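PDB 2CU2: putative mannose-1-phosphate guanylyl transferase from Thermus thermophilus, which probably transfers a guanylyl group from GTP to mannose 1-phosphate, making GDP-mannose and releasing diphosphate. Local coordinates for residues L37-T41 / L106-H110; A117-A121 / V247-F251; L137-R143 / Y183-V189. One frame throughout, in Å; residues are numbered along the deposited sequence.

Interaction 1 of 3, residues L37-T41 / L106-H110; sequences LLEAT and LPADH
Residues 37-41 form the first turn of helix 37-45, phi/psi near -65/-40, with Thr-41 N bonded to Leu-37 O at 3.0 Å. Residues 106-110 leave the C-terminal end of strand 102-107: Leu-106 and Pro-107 are extended, then Ala-108 (-106/1) and Asp-109 (-111/33) bend the chain before His-110 extends again. The turn lies against this bend, with CA atoms 4.8 Å apart for Leu-38 and Ala-108 and 5.4 Å for Leu-37 and Asp-109. No direct hydrogen bond joins the segments; Leu-38 N lies 3.4 Å from Ala-108 O, but at a poor angle. Two waters do the bridging. Water 1 lies within hydrogen-bonding distance of Leu-37 O (2.9 Å) and His-110 O (2.7 Å); water 2 lies 2.8 Å from Thr-41 OG1, 3.0 Å from Pro-107 O and 3.0 Å from His-110 O. As in relatives, loops after parallel strands 3-8 and 102-107 probably line the nucleotide site in the Rossmann-like half of the GT-A domain, and Pro-Ala-Asp-His resembles the motif whose Asp, in relatives, probably helps hold the nucleotide's metal ion. Asp-109, its CB turned away from the helix, forms a salt bridge with Lys-26. Thr-41 (chi1 m) donates from OG1 to Leu-37 O, 2.7 Å, and rests CG2 on Leu-106 CD1 at 3.5 Å. Leu-38 (t, p) sets CD1 3.6 Å from Ala-108 CB; both side chains also touch Val-7 of strand 3-8. Leu-37 (m, t) approaches backbone carbonyls, CB to Ala-108 O at 3.3 Å and CD2 to His-110 O at 3.7 Å.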
loop_
_atom_site.group_PDB
_atom_site.type_symbol
_atom_site.label_atom_id
_atom_site.label_comp_id
_atom_site.label_asym_id
_atom_site.label_seq_id
_atom_site.Cartn_x
_atom_site.Cartn_y
_atom_site.Cartn_z
ATOM N N LEU A 37 3.162 -22.876 0.667
ATOM C CA LEU A 37 2.863 -23.839 1.709
ATOM C C LEU A 37 2.886 -25.273 1.174
ATOM O O LEU A 37 3.254 -26.202 1.896
ATOM C CB LEU A 37 1.516 -23.506 2.351
ATOM C CG LEU A 37 1.544 -22.165 3.102
ATOM C CD1 LEU A 37 0.130 -21.708 3.431
ATOM C CD2 LEU A 37 2.376 -22.313 4.372
ATOM N N LEU A 38 2.507 -25.457 -0.087
ATOM C CA LEU A 38 2.515 -26.792 -0.678
ATOM C C LEU A 38 3.963 -27.248 -0.781
ATOM O O LEU A 38 4.287 -28.402 -0.509
ATOM C CB LEU A 38 1.874 -26.786 -2.074
ATOM C CG LEU A 38 2.003 -28.113 -2.843
ATOM C CD1 LEU A 38 1.384 -29.244 -2.034
ATOM C CD2 LEU A 38 1.329 -28.002 -4.210
ATOM N N GLU A 39 4.835 -26.318 -1.152
ATOM C CA GLU A 39 6.258 -26.602 -1.281
ATOM C C GLU A 39 6.834 -27.129 0.038
ATOM O O GLU A 39 7.503 -28.163 0.064
ATOM C CB GLU A 39 6.994 -25.328 -1.695
ATOM C CG GLU A 39 8.400 -25.539 -2.214
ATOM C CD GLU A 39 9.071 -24.224 -2.606
ATOM O OE1 GLU A 39 8.356 -23.270 -3.019
ATOM O OE2 GLU A 39 10.315 -24.154 -2.504
ATOM N N ALA A 40 6.568 -26.414 1.129
ATOM C CA ALA A 40 7.066 -26.806 2.443
ATOM C C ALA A 40 6.456 -28.139 2.880
ATOM O O ALA A 40 7.108 -28.938 3.548
ATOM C CB ALA A 40 6.745 -25.711 3.479
ATOM N N THR A 41 5.203 -28.368 2.493
ATOM C CA THR A 41 4.494 -29.595 2.840
ATOM C C THR A 41 5.127 -30.817 2.181
ATOM O O THR A 41 5.370 -31.834 2.831
ATOM C CB THR A 41 3.015 -29.531 2.391
ATOM O OG1 THR A 41 2.354 -28.459 3.069
ATOM C CG2 THR A 41 2.307 -30.850 2.701
ATOM N N LEU A 106 -3.524 -35.316 4.339
ATOM C CA LEU A 106 -3.110 -34.042 4.907
ATOM C C LEU A 106 -3.331 -32.821 4.023
ATOM O O LEU A 106 -3.253 -32.894 2.794
ATOM C CB LEU A 106 -1.636 -34.098 5.305
ATOM C CG LEU A 106 -0.680 -34.593 4.223
ATOM C CD1 LEU A 106 0.350 -33.526 3.903
ATOM C CD2 LEU A 106 -0.006 -35.858 4.707
ATOM N N PRO A 107 -3.614 -31.668 4.650
ATOM C CA PRO A 107 -3.763 -30.386 3.973
ATOM C C PRO A 107 -2.406 -29.806 3.576
ATOM O O PRO A 107 -1.383 -30.053 4.199
ATOM C CB PRO A 107 -4.481 -29.442 4.928
ATOM C CG PRO A 107 -4.196 -29.939 6.338
ATOM C CD PRO A 107 -3.796 -31.469 6.082
ATOM N N ALA A 108 -2.418 -29.036 2.471
ATOM C CA ALA A 108 -1.175 -28.463 1.982
ATOM C C ALA A 108 -1.108 -26.966 2.279
ATOM O O ALA A 108 -0.175 -26.271 1.902
ATOM C CB ALA A 108 -1.102 -28.707 0.475
ATOM N N ASP A 109 -2.159 -26.461 2.946
ATOM C CA ASP A 109 -2.199 -25.028 3.209
ATOM C C ASP A 109 -2.034 -24.699 4.696
ATOM O O ASP A 109 -2.608 -23.755 5.216
ATOM C CB ASP A 109 -3.519 -24.468 2.667
ATOM C CG ASP A 109 -4.699 -25.050 3.442
ATOM O OD1 ASP A 109 -4.727 -26.271 3.615
ATOM O OD2 ASP A 109 -5.605 -24.299 3.797
ATOM N N HIS A 110 -1.240 -25.544 5.389
ATOM C CA HIS A 110 -0.975 -25.295 6.803
ATOM C C HIS A 110 0.509 -24.984 7.057
ATOM O O HIS A 110 1.385 -25.337 6.280
ATOM C CB HIS A 110 -1.382 -26.543 7.592
ATOM C CG HIS A 110 -2.884 -26.632 7.656
ATOM N ND1 HIS A 110 -3.545 -27.539 8.417
ATOM C CD2 HIS A 110 -3.827 -25.854 6.974
ATOM C CE1 HIS A 110 -4.855 -27.313 8.197
ATOM N NE2 HIS A 110 -5.052 -26.310 7.339
HETATM O O HOH W 1 3.581 -26.035 4.821
HETATM O O HOH W 2 0.554 -28.017 5.205
#

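Interaction 2 of 3, residues A117-A121 / V247-F251; sequences AYREA and VLGRF. With SO4 (sulfate ion), chain C.
One aromatic ring, Phe-251, makes the largest contribution of any residue, set just past strand 244-249 in the uncommon p rotamer (chi1 48°) to reach helix 115-128. Tyr-118 (chi1 t) meets it obliquely, ring planes at 49° and centroids 5.4 Å apart; Tyr-118 CD1 lies over one Phe-251 face, 3.7 Å from CZ. Ala-121 CB sits at the ring edge, 4.0 Å from Phe-251 CE2, and Ala-117 CB is 4.1 Å from Phe-251 CB. In the helical turn Ala-121 N bonds to Ala-117 O at 3.1 Å, so both alanines face residues 247-251. Ala-117 CA is 6.0 Å from Phe-251 CA and Ala-121 CA 5.7 Å from Gly-249 CA. At Gly-249 a CB would strike Phe-251 CE2. Val-247 (t) adds CG1, 3.7 Å from Ala-121 O. No direct hydrogen bond crosses; water 3 donates to Ala-117 O (2.8 Å) and weakly accepts from Arg-250 N (3.4 Å). On the helix face turned away from 247-251, Arg-119 NH2 holds O1 of a sulfate, probably from the crystallisation liquor, at 2.7 Å. Phe-251 fills the space between helix 115-128 and Leu-137 and Leu-139 of strand 134-139. This is helix-on-sheet packing of a GT-A-type alpha/beta domain.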
loop_
_atom_site.group_PDB
_atom_site.type_symbol
_atom_site.label_atom_id
_atom_site.label_comp_id
_atom_site.label_asym_id
_atom_site.label_seq_id
_atom_site.Cartn_x
_atom_site.Cartn_y
_atom_site.Cartn_z
ATOM N N ALA A 117 9.517 -33.195 13.987
ATOM C CA ALA A 117 8.477 -33.502 14.960
ATOM C C ALA A 117 7.170 -33.803 14.226
ATOM O O ALA A 117 6.353 -34.591 14.696
ATOM C CB ALA A 117 8.293 -32.332 15.922
ATOM N N TYR A 118 6.988 -33.181 13.066
ATOM C CA TYR A 118 5.788 -33.387 12.266
ATOM C C TYR A 118 5.789 -34.824 11.748
ATOM O O TYR A 118 4.783 -35.534 11.847
ATOM C CB TYR A 118 5.768 -32.409 11.090
ATOM C CG TYR A 118 4.548 -32.532 10.200
ATOM C CD1 TYR A 118 3.432 -31.714 10.386
ATOM C CD2 TYR A 118 4.528 -33.448 9.141
ATOM C CE1 TYR A 118 2.325 -31.795 9.537
ATOM C CE2 TYR A 118 3.430 -33.540 8.285
ATOM C CZ TYR A 118 2.332 -32.710 8.487
ATOM O OH TYR A 118 1.252 -32.795 7.635
ATOM N N ARG A 119 6.923 -35.252 11.199
ATOM C CA ARG A 119 7.030 -36.612 10.686
ATOM C C ARG A 119 6.873 -37.632 11.805
ATOM O O ARG A 119 6.198 -38.640 11.636
ATOM C CB ARG A 119 8.366 -36.819 9.973
ATOM C CG ARG A 119 8.436 -36.138 8.615
ATOM C CD ARG A 119 9.661 -36.604 7.839
ATOM N NE ARG A 119 10.903 -36.069 8.390
ATOM C CZ ARG A 119 11.382 -34.855 8.126
ATOM N NH1 ARG A 119 10.726 -34.030 7.314
ATOM N NH2 ARG A 119 12.529 -34.466 8.676
ATOM N N GLU A 120 7.479 -37.365 12.958
ATOM C CA GLU A 120 7.381 -38.292 14.078
ATOM C C GLU A 120 5.921 -38.474 14.487
ATOM O O GLU A 120 5.495 -39.587 14.804
ATOM C CB GLU A 120 8.239 -37.800 15.251
ATOM C CG GLU A 120 9.725 -38.068 15.024
ATOM C CD GLU A 120 10.625 -37.486 16.102
ATOM O OE1 GLU A 120 10.110 -36.790 17.004
ATOM O OE2 GLU A 120 11.854 -37.717 16.036
ATOM N N ALA A 121 5.147 -37.393 14.451
ATOM C CA ALA A 121 3.726 -37.473 14.797
ATOM C C ALA A 121 2.967 -38.321 13.768
ATOM O O ALA A 121 2.104 -39.129 14.127
ATOM C CB ALA A 121 3.119 -36.075 14.863
ATOM N N VAL A 247 -3.250 -38.548 18.007
ATOM C CA VAL A 247 -1.854 -38.245 18.297
ATOM C C VAL A 247 -1.627 -36.739 18.456
ATOM O O VAL A 247 -2.024 -35.928 17.632
ATOM C CB VAL A 247 -0.997 -38.787 17.152
ATOM C CG1 VAL A 247 0.476 -38.474 17.413
ATOM C CG2 VAL A 247 -1.171 -40.290 17.046
ATOM N N LEU A 248 -0.997 -36.374 19.589
ATOM C CA LEU A 248 -0.738 -34.963 19.840
ATOM C C LEU A 248 0.588 -34.509 19.225
ATOM O O LEU A 248 1.664 -34.988 19.557
ATOM C CB LEU A 248 -0.700 -34.747 21.355
ATOM C CG LEU A 248 -2.084 -34.817 22.001
ATOM C CD1 LEU A 248 -2.077 -34.310 23.444
ATOM C CD2 LEU A 248 -3.131 -33.988 21.259
ATOM N N GLY A 249 0.478 -33.573 18.264
ATOM C CA GLY A 249 1.681 -32.981 17.692
ATOM C C GLY A 249 2.149 -31.791 18.533
ATOM O O GLY A 249 1.364 -30.981 19.008
ATOM N N ARG A 250 3.476 -31.721 18.754
ATOM C CA ARG A 250 3.999 -30.667 19.619
ATOM C C ARG A 250 4.825 -29.640 18.842
ATOM O O ARG A 250 5.504 -28.791 19.404
ATOM C CB ARG A 250 4.866 -31.322 20.690
ATOM C CG ARG A 250 4.152 -32.470 21.401
ATOM C CD ARG A 250 4.663 -32.653 22.833
ATOM N NE ARG A 250 3.926 -33.724 23.508
ATOM C CZ ARG A 250 2.708 -33.421 23.994
ATOM N NH1 ARG A 250 2.215 -32.205 23.842
ATOM N NH2 ARG A 250 1.994 -34.361 24.622
ATOM N N PHE A 251 4.750 -29.720 17.502
ATOM C CA PHE A 251 5.339 -28.671 16.687
ATOM C C PHE A 251 4.406 -27.470 16.524
ATOM O O PHE A 251 3.195 -27.571 16.666
ATOM C CB PHE A 251 5.654 -29.272 15.318
ATOM C CG PHE A 251 4.462 -30.028 14.811
ATOM C CD1 PHE A 251 3.397 -29.336 14.245
ATOM C CD2 PHE A 251 4.417 -31.408 14.928
ATOM C CE1 PHE A 251 2.283 -30.033 13.799
ATOM C CE2 PHE A 251 3.297 -32.099 14.476
ATOM C CZ PHE A 251 2.229 -31.416 13.909
HETATM S S SO4 C . 13.633 -37.611 10.033
HETATM O O1 SO4 C . 14.145 -36.474 9.343
HETATM O O2 SO4 C . 14.515 -38.417 10.803
HETATM O O3 SO4 C . 12.960 -38.543 8.990
HETATM O O4 SO4 C . 12.544 -37.253 10.920
HETATM O O HOH W 3 5.432 -34.032 17.299
#

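Interaction 3 of 3, residues L137-R143 / Y183-V189; sequences LGLRPTR and YVWNGGV
Strands 137-139 and 184-187 run antiparallel but strongly twisted, axes 4.5 Å apart at 138°. Leu-139 and Trp-185 form a hydrogen-bonded pair (Trp-185 N to Leu-139 O 2.8 Å, Leu-139 N to Trp-185 O 3.1 Å); Gly-138 and Asn-186 are the adjoining non-hydrogen-bonded pair. Gly-187 N donates to Leu-137 O at 2.7 Å. Beyond it Leu-137 N reaches Val-189 O only weakly, at 3.2 Å. Water 4 accepts from Leu-137 N (3.0 Å) and lies 2.9 Å from Asn-186 OD1 and 2.8 Å from Val-189 O. Asn-186 OD1 accepts from Gly-188 N at 2.8 Å, closing an Asx turn, and Asn-186 ND2 bonds weakly to Asp-234 OD2. Val-184 and Asn-186 pair by backbone with Ile-151 and Gly-149 on the other side. Gly-138 CA lies 3.2 Å from Trp-185 O (CA-H...O); its N and O bond to Val-247 and Gly-249. Pro-141 CA sits 3.5 Å from the centroid of the Trp-185 six-membered ring (CH-pi), while Trp-185 NE1 bonds to Tyr-150 OH. Arg-143, salt-bridged to Glu-145, lays its guanidinium face over Trp-185 CZ2. Turning a corner at Gly-188, strand 184-192 belongs to the mixed central sheet of this GT-A nucleotidyltransferase domain.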
loop_
_atom_site.group_PDB
_atom_site.type_symbol
_atom_site.label_atom_id
_atom_site.label_comp_id
_atom_site.label_asym_id
_atom_site.label_seq_id
_atom_site.Cartn_x
_atom_site.Cartn_y
_atom_site.Cartn_z
ATOM N N LEU A 137 -4.900 -35.994 14.105
ATOM C CA LEU A 137 -3.797 -35.215 14.673
ATOM C C LEU A 137 -4.374 -34.091 15.508
ATOM O O LEU A 137 -5.225 -33.334 15.038
ATOM C CB LEU A 137 -2.924 -34.612 13.562
ATOM C CG LEU A 137 -1.887 -33.542 13.970
ATOM C CD1 LEU A 137 -0.751 -34.169 14.771
ATOM C CD2 LEU A 137 -1.332 -32.872 12.714
ATOM N N GLY A 138 -3.905 -33.989 16.746
ATOM C CA GLY A 138 -4.372 -32.949 17.641
ATOM C C GLY A 138 -3.236 -32.024 18.047
ATOM O O GLY A 138 -2.066 -32.403 18.007
ATOM N N LEU A 139 -3.580 -30.800 18.429
ATOM C CA LEU A 139 -2.593 -29.822 18.850
ATOM C C LEU A 139 -3.136 -29.030 20.029
ATOM O O LEU A 139 -4.288 -28.605 20.017
ATOM C CB LEU A 139 -2.264 -28.890 17.683
ATOM C CG LEU A 139 -1.649 -29.701 16.538
ATOM C CD1 LEU A 139 -2.064 -29.144 15.215
ATOM C CD2 LEU A 139 -0.130 -29.733 16.694
ATOM N N ARG A 140 -2.305 -28.861 21.051
ATOM C CA ARG A 140 -2.686 -28.108 22.238
ATOM C C ARG A 140 -2.982 -26.676 21.790
ATOM O O ARG A 140 -2.139 -26.023 21.185
ATOM C CB ARG A 140 -1.540 -28.106 23.257
ATOM C CG ARG A 140 -1.267 -29.442 23.930
ATOM C CD ARG A 140 -2.425 -29.869 24.828
ATOM N NE ARG A 140 -2.149 -31.143 25.488
ATOM C CZ ARG A 140 -3.044 -31.836 26.186
ATOM N NH1 ARG A 140 -4.285 -31.384 26.326
ATOM N NH2 ARG A 140 -2.698 -32.991 26.737
ATOM N N PRO A 141 -4.191 -26.174 22.078
ATOM C CA PRO A 141 -4.585 -24.814 21.692
ATOM C C PRO A 141 -3.776 -23.733 22.414
ATOM O O PRO A 141 -3.474 -23.867 23.597
ATOM C CB PRO A 141 -6.064 -24.753 22.079
ATOM C CG PRO A 141 -6.485 -26.193 22.138
ATOM C CD PRO A 141 -5.301 -26.871 22.745
ATOM N N THR A 142 -3.429 -22.664 21.705
ATOM C CA THR A 142 -2.678 -21.571 22.317
ATOM C C THR A 142 -3.580 -20.352 22.477
ATOM O O THR A 142 -3.194 -19.360 23.087
ATOM C CB THR A 142 -1.444 -21.175 21.474
ATOM O OG1 THR A 142 -1.834 -20.952 20.113
ATOM C CG2 THR A 142 -0.396 -22.263 21.528
ATOM N N ARG A 143 -4.790 -20.447 21.932
ATOM C CA ARG A 143 -5.767 -19.363 22.001
ATOM C C ARG A 143 -7.162 -19.921 21.694
ATOM O O ARG A 143 -7.302 -20.943 21.018
ATOM C CB ARG A 143 -5.426 -18.280 20.975
ATOM C CG ARG A 143 -5.531 -18.783 19.540
ATOM C CD ARG A 143 -5.262 -17.702 18.502
ATOM N NE ARG A 143 -5.566 -18.204 17.166
ATOM C CZ ARG A 143 -4.836 -19.108 16.515
ATOM N NH1 ARG A 143 -3.740 -19.615 17.069
ATOM N NH2 ARG A 143 -5.220 -19.524 15.316
ATOM N N TYR A 183 -9.736 -29.945 25.609
ATOM C CA TYR A 183 -9.938 -30.131 24.177
ATOM C C TYR A 183 -8.716 -29.683 23.372
ATOM O O TYR A 183 -8.001 -28.761 23.740
ATOM C CB TYR A 183 -11.164 -29.319 23.758
ATOM C CG TYR A 183 -12.402 -29.985 24.243
ATOM C CD1 TYR A 183 -12.388 -30.683 25.447
ATOM C CD2 TYR A 183 -13.581 -29.913 23.501
ATOM C CE1 TYR A 183 -13.543 -31.295 25.911
ATOM C CE2 TYR A 183 -14.733 -30.532 23.960
ATOM C CZ TYR A 183 -14.716 -31.224 25.157
ATOM O OH TYR A 183 -15.864 -31.833 25.627
ATOM N N VAL A 184 -8.451 -30.381 22.249
ATOM C CA VAL A 184 -7.337 -29.969 21.395
ATOM C C VAL A 184 -7.801 -29.625 19.974
ATOM O O VAL A 184 -8.893 -29.980 19.551
ATOM C CB VAL A 184 -6.315 -31.111 21.352
ATOM C CG1 VAL A 184 -5.785 -31.390 22.758
ATOM C CG2 VAL A 184 -6.949 -32.370 20.793
ATOM N N TRP A 185 -6.945 -28.859 19.256
ATOM C CA TRP A 185 -7.277 -28.457 17.889
ATOM C C TRP A 185 -7.191 -29.649 16.931
ATOM O O TRP A 185 -6.291 -30.480 17.002
ATOM C CB TRP A 185 -6.290 -27.372 17.429
ATOM C CG TRP A 185 -6.571 -26.041 18.026
ATOM C CD1 TRP A 185 -7.820 -25.522 18.449
ATOM C CD2 TRP A 185 -5.609 -24.957 18.173
ATOM N NE1 TRP A 185 -7.730 -24.226 18.867
ATOM C CE2 TRP A 185 -6.304 -23.837 18.693
ATOM C CE3 TRP A 185 -4.237 -24.846 17.904
ATOM C CZ2 TRP A 185 -5.617 -22.660 18.950
ATOM C CZ3 TRP A 185 -3.544 -23.670 18.159
ATOM C CH2 TRP A 185 -4.246 -22.571 18.684
ATOM N N ASN A 186 -8.190 -29.735 16.025
ATOM C CA ASN A 186 -8.128 -30.714 14.942
ATOM C C ASN A 186 -7.108 -30.264 13.889
ATOM O O ASN A 186 -7.241 -29.217 13.270
ATOM C CB ASN A 186 -9.524 -30.782 14.308
ATOM C CG ASN A 186 -9.591 -31.873 13.266
ATOM O OD1 ASN A 186 -8.652 -32.129 12.517
ATOM N ND2 ASN A 186 -10.781 -32.495 13.187
ATOM N N GLY A 187 -6.048 -31.074 13.727
ATOM C CA GLY A 187 -4.946 -30.651 12.867
ATOM C C GLY A 187 -5.216 -30.906 11.374
ATOM O O GLY A 187 -4.438 -30.534 10.504
ATOM N N GLY A 188 -6.331 -31.605 11.078
ATOM C CA GLY A 188 -6.620 -31.722 9.651
ATOM C C GLY A 188 -5.887 -32.904 9.001
ATOM O O GLY A 188 -5.929 -33.113 7.796
ATOM N N VAL A 189 -5.163 -33.672 9.839
ATOM C CA VAL A 189 -4.436 -34.823 9.307
ATOM C C VAL A 189 -5.025 -36.146 9.805
ATOM O O VAL A 189 -5.458 -36.284 10.941
ATOM C CB VAL A 189 -2.973 -34.709 9.734
ATOM C CG1 VAL A 189 -2.186 -35.914 9.227
ATOM C CG2 VAL A 189 -2.369 -33.441 9.163
HETATM O O HOH W 4 -6.844 -34.353 12.467
#

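How the interactions relate
All three contacts build on one mixed sheet of the nucleotidyltransferase domain. Interactions 2 and 3 are closest, centres about 11 Å apart: strand 134-139 pairs antiparallel with 184-192 and parallel with 244-249, where Gly-138 N is 2.8 Å from Val-247 O, and Gly-138 O 2.8 Å from Gly-249 N. Interaction 1 joins through strand 102-107, also a neighbour of 184-192, where Leu-106 CB and Val-189 CG2 are 4.0 Å apart; Tyr-118 OH of interaction 2 lies 3.9 Å from Leu-106 CD1. Interactions 1 and 2, both buried, set a helix against a strand end through apolar side chains and waters. Interaction 3 relies on backbone hydrogen bonds and the packing of Trp-185, and is only partly buried, reaching exposed Arg-140 and Thr-142.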